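PDB 3AJX: 3-hexulose-6-phosphate synthase from Mycobacterium gastri, which is a TIM-barrel enzyme of the HUMPS family that holds a magnesium ion. Local coordinates for residues A[70-84]-A[95-109]. The protein carries 1 engineered substitution. Residues are numbered along the deposited sequence; the frame is centred on the assembly and turned at random.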
ATOM      1  N   ALA A  70      10.442   0.622  -4.811  1.00  7.78           N
ATOM      2  CA  ALA A  70      11.506  -0.259  -4.357  1.00  7.59           C
ATOM      3  C   ALA A  70      12.791   0.555  -4.231  1.00  8.34           C
ATOM      4  O   ALA A  70      13.489   0.485  -3.220  1.00 10.05           O
ATOM      5  CB  ALA A  70      11.704  -1.399  -5.345  1.00  8.03           C
ATOM      6  N   ASP A  71      13.088   1.345  -5.257  1.00  8.55           N
ATOM      7  CA  ASP A  71      14.303   2.142  -5.254  1.00  8.58           C
ATOM      8  C   ASP A  71      14.424   3.096  -4.070  1.00  9.45           C
ATOM      9  O   ASP A  71      15.466   3.140  -3.414  1.00  9.09           O
ATOM     10  CB  ASP A  71      14.421   2.939  -6.552  1.00  9.43           C
ATOM     11  CG  ASP A  71      15.859   3.275  -6.891  1.00 10.87           C
ATOM     12  OD1 ASP A  71      16.668   2.334  -7.031  1.00  9.43           O
ATOM     13  OD2 ASP A  71      16.183   4.473  -7.018  1.00 11.11           O
ATOM     14  N   ILE A  72      13.377   3.859  -3.784  1.00  8.62           N
ATOM     15  CA  ILE A  72      13.476   4.802  -2.677  1.00  8.28           C
ATOM     16  C   ILE A  72      13.612   4.101  -1.328  1.00  8.16           C
ATOM     17  O   ILE A  72      14.292   4.603  -0.430  1.00  9.67           O
ATOM     18  CB  ILE A  72      12.289   5.810  -2.669  1.00  8.27           C
ATOM     19  CG1 ILE A  72      10.957   5.091  -2.430  1.00  8.39           C
ATOM     20  CG2 ILE A  72      12.273   6.582  -3.989  1.00  9.13           C
ATOM     21  CD1 ILE A  72       9.756   6.036  -2.406  1.00 10.86           C
ATOM     22  N   ALA A  73      12.992   2.930  -1.185  1.00  8.44           N
ATOM     23  CA  ALA A  73      13.088   2.179   0.064  1.00  7.41           C
ATOM     24  C   ALA A  73      14.499   1.598   0.215  1.00  7.95           C
ATOM     25  O   ALA A  73      15.081   1.626   1.304  1.00  8.18           O
ATOM     26  CB  ALA A  73      12.042   1.062   0.088  1.00  8.01           C
ATOM     27  N   PHE A  74      15.048   1.070  -0.875  1.00  7.89           N
ATOM     28  CA  PHE A  74      16.399   0.512  -0.852  1.00  9.62           C
ATOM     29  C   PHE A  74      17.408   1.609  -0.530  1.00 10.26           C
ATOM     30  O   PHE A  74      18.312   1.416   0.286  1.00 10.06           O
ATOM     31  CB  PHE A  74      16.747  -0.114  -2.209  1.00  9.18           C
ATOM     32  CG  PHE A  74      16.077  -1.438  -2.467  1.00  9.13           C
ATOM     33  CD1 PHE A  74      15.611  -1.753  -3.740  1.00  8.83           C
ATOM     34  CD2 PHE A  74      15.934  -2.377  -1.450  1.00  8.92           C
ATOM     35  CE1 PHE A  74      15.012  -2.981  -3.998  1.00 10.11           C
ATOM     36  CE2 PHE A  74      15.335  -3.615  -1.701  1.00  8.92           C
ATOM     37  CZ  PHE A  74      14.874  -3.915  -2.977  1.00  9.67           C
ATOM     38  N   LYS A  75      17.247   2.761  -1.170  1.00 10.36           N
ATOM     39  CA  LYS A  75      18.155   3.878  -0.949  1.00 10.19           C
ATOM     40  C   LYS A  75      18.064   4.401   0.477  1.00 10.06           C
ATOM     41  O   LYS A  75      19.030   4.954   1.006  1.00 11.18           O
ATOM     42  CB  LYS A  75      17.863   5.000  -1.949  1.00 11.47           C
ATOM     43  CG  LYS A  75      18.345   4.667  -3.357  1.00 13.59           C
ATOM     44  CD  LYS A  75      18.142   5.812  -4.335  1.00 12.73           C
ATOM     45  CE  LYS A  75      18.832   5.500  -5.660  1.00 17.69           C
ATOM     46  NZ  LYS A  75      18.827   6.663  -6.592  1.00 17.30           N
ATOM     47  N   ALA A  76      16.906   4.207   1.102  1.00  9.95           N
ATOM     48  CA  ALA A  76      16.692   4.652   2.474  1.00  9.34           C
ATOM     49  C   ALA A  76      17.301   3.675   3.481  1.00 10.29           C
ATOM     50  O   ALA A  76      17.287   3.933   4.684  1.00 11.65           O
ATOM     51  CB  ALA A  76      15.199   4.823   2.745  1.00  8.62           C
ATOM     52  N   GLY A  77      17.817   2.548   2.992  1.00  9.39           N
ATOM     53  CA  GLY A  77      18.444   1.584   3.882  1.00 10.52           C
ATOM     54  C   GLY A  77      17.834   0.198   3.957  1.00 10.94           C
ATOM     55  O   GLY A  77      18.364  -0.677   4.644  1.00 10.12           O
ATOM     56  N   ALA A  78      16.724  -0.020   3.264  1.00  9.46           N
ATOM     57  CA  ALA A  78      16.094  -1.330   3.289  1.00 10.63           C
ATOM     58  C   ALA A  78      16.932  -2.349   2.527  1.00  8.13           C
ATOM     59  O   ALA A  78      17.574  -2.020   1.529  1.00  9.47           O
ATOM     60  CB  ALA A  78      14.697  -1.255   2.683  1.00 10.08           C
ATOM     61  N   ASP A  79      16.927  -3.586   3.015  1.00  7.92           N
ATOM     62  CA  ASP A  79      17.647  -4.677   2.374  1.00  8.14           C
ATOM     63  C   ASP A  79      16.636  -5.491   1.580  1.00  7.94           C
ATOM     64  O   ASP A  79      16.974  -6.133   0.589  1.00  9.38           O
ATOM     65  CB  ASP A  79      18.310  -5.566   3.422  1.00  9.88           C
ATOM     66  CG  ASP A  79      19.386  -4.838   4.200  1.00 10.73           C
ATOM     67  OD1 ASP A  79      19.225  -4.678   5.429  1.00 10.51           O
ATOM     68  OD2 ASP A  79      20.383  -4.423   3.568  1.00 12.35           O
ATOM     69  N   LEU A  80      15.388  -5.449   2.037  1.00  7.90           N
ATOM     70  CA  LEU A  80      14.292  -6.163   1.394  1.00  8.08           C
ATOM     71  C   LEU A  80      13.067  -5.258   1.375  1.00  8.88           C
ATOM     72  O   LEU A  80      12.843  -4.488   2.308  1.00  8.44           O
ATOM     73  CB  LEU A  80      13.953  -7.439   2.174  1.00  8.48           C
ATOM     74  CG  LEU A  80      15.017  -8.538   2.266  1.00  7.24           C
ATOM     75  CD1 LEU A  80      14.577  -9.585   3.287  1.00  8.09           C
ATOM     76  CD2 LEU A  80      15.231  -9.164   0.899  1.00  8.98           C
ATOM     77  N   VAL A  81      12.277  -5.354   0.310  1.00  8.32           N
ATOM     78  CA  VAL A  81      11.065  -4.558   0.181  1.00  9.26           C
ATOM     79  C   VAL A  81       9.945  -5.458  -0.313  1.00  8.45           C
ATOM     80  O   VAL A  81      10.192  -6.409  -1.054  1.00  8.55           O
ATOM     81  CB  VAL A  81      11.244  -3.402  -0.829  1.00 11.43           C
ATOM     82  CG1 VAL A  81      12.372  -2.488  -0.382  1.00 12.94           C
ATOM     83  CG2 VAL A  81      11.518  -3.959  -2.213  1.00 14.45           C
ATOM     84  N   THR A  82       8.719  -5.167   0.108  1.00  6.14           N
ATOM     85  CA  THR A  82       7.582  -5.964  -0.328  1.00  5.88           C
ATOM     86  C   THR A  82       6.785  -5.288  -1.422  1.00  6.05           C
ATOM     87  O   THR A  82       6.633  -4.065  -1.441  1.00  7.99           O
ATOM     88  CB  THR A  82       6.589  -6.281   0.820  1.00  6.31           C
ATOM     89  OG1 THR A  82       6.119  -5.069   1.419  1.00  6.76           O
ATOM     90  CG2 THR A  82       7.246  -7.145   1.861  1.00  6.09           C
ATOM     91  N   VAL A  83       6.288  -6.115  -2.335  1.00  6.76           N
ATOM     92  CA  VAL A  83       5.441  -5.688  -3.438  1.00  6.15           C
ATOM     93  C   VAL A  83       4.276  -6.661  -3.332  1.00  6.43           C
ATOM     94  O   VAL A  83       4.486  -7.839  -3.041  1.00  7.29           O
ATOM     95  CB  VAL A  83       6.125  -5.882  -4.805  1.00  7.94           C
ATOM     96  CG1 VAL A  83       5.164  -5.499  -5.932  1.00  8.26           C
ATOM     97  CG2 VAL A  83       7.388  -5.050  -4.874  1.00  9.80           C
ATOM     98  N   LEU A  84       3.057  -6.179  -3.537  1.00  5.15           N
ATOM     99  CA  LEU A  84       1.882  -7.045  -3.447  1.00  6.80           C
ATOM    100  C   LEU A  84       1.783  -8.019  -4.614  1.00  7.44           C
ATOM    101  O   LEU A  84       2.050  -7.661  -5.759  1.00  8.20           O
ATOM    102  CB  LEU A  84       0.601  -6.208  -3.401  1.00  8.29           C
ATOM    103  CG  LEU A  84       0.388  -5.364  -2.148  1.00  9.12           C
ATOM    104  CD1 LEU A  84      -0.900  -4.551  -2.280  1.00 10.61           C
ATOM    105  CD2 LEU A  84       0.324  -6.279  -0.931  1.00 10.46           C
ATOM    106  N   ALA A  95      10.245  -3.642  -9.528  1.00  6.10           N
ATOM    107  CA  ALA A  95      10.834  -3.713  -8.199  1.00  7.44           C
ATOM    108  C   ALA A  95      12.046  -4.644  -8.239  1.00  8.87           C
ATOM    109  O   ALA A  95      13.083  -4.356  -7.639  1.00  9.70           O
ATOM    110  CB  ALA A  95       9.808  -4.230  -7.199  1.00  7.79           C
ATOM    111  N   VAL A  96      11.911  -5.762  -8.946  1.00  8.10           N
ATOM    112  CA  VAL A  96      13.007  -6.716  -9.059  1.00  8.45           C
ATOM    113  C   VAL A  96      14.207  -6.074  -9.757  1.00  8.19           C
ATOM    114  O   VAL A  96      15.356  -6.324  -9.388  1.00 10.40           O
ATOM    115  CB  VAL A  96      12.559  -7.987  -9.827  1.00  8.52           C
ATOM    116  CG1 VAL A  96      13.772  -8.828 -10.221  1.00 10.30           C
ATOM    117  CG2 VAL A  96      11.621  -8.813  -8.945  1.00  9.18           C
ATOM    118  N   LYS A  97      13.940  -5.229 -10.748  1.00  8.66           N
ATOM    119  CA  LYS A  97      15.016  -4.560 -11.474  1.00  9.30           C
ATOM    120  C   LYS A  97      15.785  -3.655 -10.508  1.00  9.66           C
ATOM    121  O   LYS A  97      17.019  -3.600 -10.536  1.00  8.88           O
ATOM    122  CB  LYS A  97      14.433  -3.748 -12.633  1.00  9.73           C
ATOM    123  CG  LYS A  97      15.454  -3.285 -13.654  1.00 16.38           C
ATOM    124  CD  LYS A  97      14.751  -2.682 -14.858  1.00 19.28           C
ATOM    125  CE  LYS A  97      15.727  -2.384 -15.978  1.00 25.03           C
ATOM    126  NZ  LYS A  97      15.046  -1.772 -17.157  1.00 27.07           N
ATOM    127  N   ALA A  98      15.059  -2.960  -9.640  1.00  9.25           N
ATOM    128  CA  ALA A  98      15.708  -2.086  -8.668  1.00  8.69           C
ATOM    129  C   ALA A  98      16.494  -2.933  -7.668  1.00  8.12           C
ATOM    130  O   ALA A  98      17.590  -2.561  -7.257  1.00  9.31           O
ATOM    131  CB  ALA A  98      14.676  -1.241  -7.941  1.00  8.33           C
ATOM    132  N   ALA A  99      15.933  -4.075  -7.278  1.00  8.88           N
ATOM    133  CA  ALA A  99      16.621  -4.948  -6.334  1.00  8.93           C
ATOM    134  C   ALA A  99      17.942  -5.439  -6.932  1.00  9.56           C
ATOM    135  O   ALA A  99      18.967  -5.467  -6.252  1.00 10.72           O
ATOM    136  CB  ALA A  99      15.727  -6.133  -5.963  1.00  9.06           C
ATOM    137  N   GLN A 100      17.917  -5.818  -8.206  1.00 11.24           N
ATOM    138  CA  GLN A 100      19.124  -6.294  -8.874  1.00 11.74           C
ATOM    139  C   GLN A 100      20.177  -5.199  -8.928  1.00 11.50           C
ATOM    140  O   GLN A 100      21.361  -5.451  -8.707  1.00 13.54           O
ATOM    141  CB  GLN A 100      18.793  -6.761 -10.294  1.00 15.06           C
ATOM    142  CG  GLN A 100      18.108  -8.110 -10.351  1.00 22.07           C
ATOM    143  CD  GLN A 100      19.034  -9.242  -9.952  1.00 27.20           C
ATOM    144  OE1 GLN A 100      20.004  -9.543 -10.651  1.00 30.90           O
ATOM    145  NE2 GLN A 100      18.747  -9.869  -8.817  1.00 29.67           N
ATOM    146  N   ALA A 101      19.737  -3.977  -9.209  1.00 11.52           N
ATOM    147  CA  ALA A 101      20.638  -2.836  -9.299  1.00 11.44           C
ATOM    148  C   ALA A 101      21.355  -2.535  -7.980  1.00 12.30           C
ATOM    149  O   ALA A 101      22.475  -2.022  -7.985  1.00 14.75           O
ATOM    150  CB  ALA A 101      19.865  -1.604  -9.762  1.00 11.75           C
ATOM    151  N   HIS A 102      20.715  -2.854  -6.858  1.00 11.03           N
ATOM    152  CA  HIS A 102      21.293  -2.595  -5.542  1.00 10.54           C
ATOM    153  C   HIS A 102      21.791  -3.852  -4.838  1.00 10.76           C
ATOM    154  O   HIS A 102      22.220  -3.786  -3.688  1.00 11.25           O
ATOM    155  CB  HIS A 102      20.261  -1.917  -4.637  1.00 10.46           C
ATOM    156  CG  HIS A 102      19.844  -0.561  -5.106  1.00 11.27           C
ATOM    157  ND1 HIS A 102      20.694   0.524  -5.088  1.00 12.54           N
ATOM    158  CD2 HIS A 102      18.677  -0.114  -5.630  1.00 10.31           C
ATOM    159  CE1 HIS A 102      20.071   1.579  -5.581  1.00 12.71           C
ATOM    160  NE2 HIS A 102      18.843   1.218  -5.918  1.00 12.11           N
ATOM    161  N   ASN A 103      21.744  -4.985  -5.530  1.00 11.77           N
ATOM    162  CA  ASN A 103      22.156  -6.257  -4.944  1.00 12.58           C
ATOM    163  C   ASN A 103      21.339  -6.508  -3.681  1.00 10.79           C
ATOM    164  O   ASN A 103      21.866  -6.922  -2.648  1.00 11.57           O
ATOM    165  CB  ASN A 103      23.649  -6.243  -4.604  1.00 17.39           C
ATOM    166  CG  ASN A 103      24.520  -6.116  -5.834  1.00 22.77           C
ATOM    167  OD1 ASN A 103      24.438  -6.932  -6.754  1.00 27.46           O
ATOM    168  ND2 ASN A 103      25.360  -5.088  -5.862  1.00 27.10           N
ATOM    169  N   LYS A 104      20.042  -6.233  -3.774  1.00  9.30           N
ATOM    170  CA  LYS A 104      19.135  -6.438  -2.655  1.00  9.74           C
ATOM    171  C   LYS A 104      17.985  -7.318  -3.124  1.00  8.79           C
ATOM    172  O   LYS A 104      18.103  -7.980  -4.155  1.00 10.11           O
ATOM    173  CB  LYS A 104      18.653  -5.087  -2.116  1.00  9.70           C
ATOM    174  CG  LYS A 104      19.760  -4.359  -1.340  1.00 10.01           C
ATOM    175  CD  LYS A 104      19.343  -2.990  -0.827  1.00 10.85           C
ATOM    176  CE  LYS A 104      20.435  -2.400   0.068  1.00 11.47           C
ATOM    177  NZ  LYS A 104      20.102  -1.036   0.577  1.00 11.51           N
ATOM    178  N   GLY A 105      16.877  -7.350  -2.392  1.00  8.97           N
ATOM    179  CA  GLY A 105      15.812  -8.229  -2.827  1.00  7.98           C
ATOM    180  C   GLY A 105      14.373  -7.827  -2.613  1.00  7.50           C
ATOM    181  O   GLY A 105      14.046  -7.008  -1.757  1.00  7.88           O
ATOM    182  N   VAL A 106      13.508  -8.437  -3.413  1.00  8.37           N
ATOM    183  CA  VAL A 106      12.083  -8.192  -3.341  1.00  7.87           C
ATOM    184  C   VAL A 106      11.362  -9.393  -2.761  1.00  9.35           C
ATOM    185  O   VAL A 106      11.651 -10.542  -3.109  1.00  9.07           O
ATOM    186  CB  VAL A 106      11.484  -7.917  -4.741  1.00  8.76           C
ATOM    187  CG1 VAL A 106       9.964  -7.912  -4.661  1.00  9.53           C
ATOM    188  CG2 VAL A 106      11.983  -6.588  -5.269  1.00 10.35           C
ATOM    189  N   VAL A 107      10.426  -9.114  -1.864  1.00  8.05           N
ATOM    190  CA  VAL A 107       9.607 -10.146  -1.261  1.00  6.67           C
ATOM    191  C   VAL A 107       8.200  -9.839  -1.739  1.00  6.37           C
ATOM    192  O   VAL A 107       7.721  -8.719  -1.592  1.00  7.72           O
ATOM    193  CB  VAL A 107       9.648 -10.074   0.277  1.00  5.19           C
ATOM    194  CG1 VAL A 107       8.622 -11.049   0.879  1.00  7.10           C
ATOM    195  CG2 VAL A 107      11.049 -10.403   0.761  1.00  7.07           C
ATOM    196  N   VAL A 108       7.538 -10.815  -2.344  1.00  6.45           N
ATOM    197  CA  VAL A 108       6.179 -10.573  -2.802  1.00  5.93           C
ATOM    198  C   VAL A 108       5.216 -11.021  -1.708  1.00  7.38           C
ATOM    199  O   VAL A 108       5.214 -12.183  -1.307  1.00  7.58           O
ATOM    200  CB  VAL A 108       5.891 -11.323  -4.121  1.00  7.34           C
ATOM    201  CG1 VAL A 108       4.428 -11.150  -4.510  1.00  7.44           C
ATOM    202  CG2 VAL A 108       6.797 -10.781  -5.226  1.00  6.57           C
ATOM    203  N   ASP A 109       4.427 -10.073  -1.211  1.00  7.13           N
ATOM    204  CA  ASP A 109       3.456 -10.334  -0.154  1.00  6.23           C
ATOM    205  C   ASP A 109       2.178 -10.850  -0.804  1.00  7.41           C
ATOM    206  O   ASP A 109       1.502 -10.118  -1.529  1.00  7.91           O
ATOM    207  CB  ASP A 109       3.173  -9.038   0.614  1.00  7.80           C
ATOM    208  CG  ASP A 109       2.361  -9.269   1.866  1.00 10.82           C
ATOM    209  OD1 ASP A 109       1.624 -10.272   1.917  1.00 11.31           O
ATOM    210  OD2 ASP A 109       2.451  -8.441   2.797  1.00 13.64           O
TER
HETATM  211  O   HOH W   1      20.768  -1.629   3.492  1.00 16.14           O
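A95 meets two elements at once: its CB lies 3.5 Å from V83 CG2, a tight carbon contact, and touches the methyl of A70. One turn on, A98 rests on that same methyl; the axes of 70-75 and 95-102 approach to 9.2 Å, crossing at -31°. The F74 ring points its CE1 corner at A99 CA, 3.5 Å away. Further along, H102 NE2 donates to D71 OD1 over 2.7 Å, the acceptor lying in the imidazole plane but the donor 34° out of the carboxylate plane; K75 pairs with OD2. In this TIM barrel, strand 80-84, helix 89-102 and strand 105-109 form one beta-alpha-beta unit. After the Schellman turn at N103, K104 slides past F74 with CG anti to the carbonyl carbon (chi1 -73°) and the chain extended beyond it, its CB over one ring face as a CH-pi contact. NZ thereby reaches A78 O at 2.9 Å, from above the carbonyl plane, binds F74 O weakly, and donates to a water shared with G77 O and D79 OD2. G105 N opens the parallel pairing by bonding D79 O, while G105 O takes V81 N. V107 N bonds V81 O (2.8 Å), and V107 O takes V83 N. D109 N closes on V83 O; its side chain, about 5 Å from the magnesium ion, meets I111 N through OD1 and H134 ND1 through OD2.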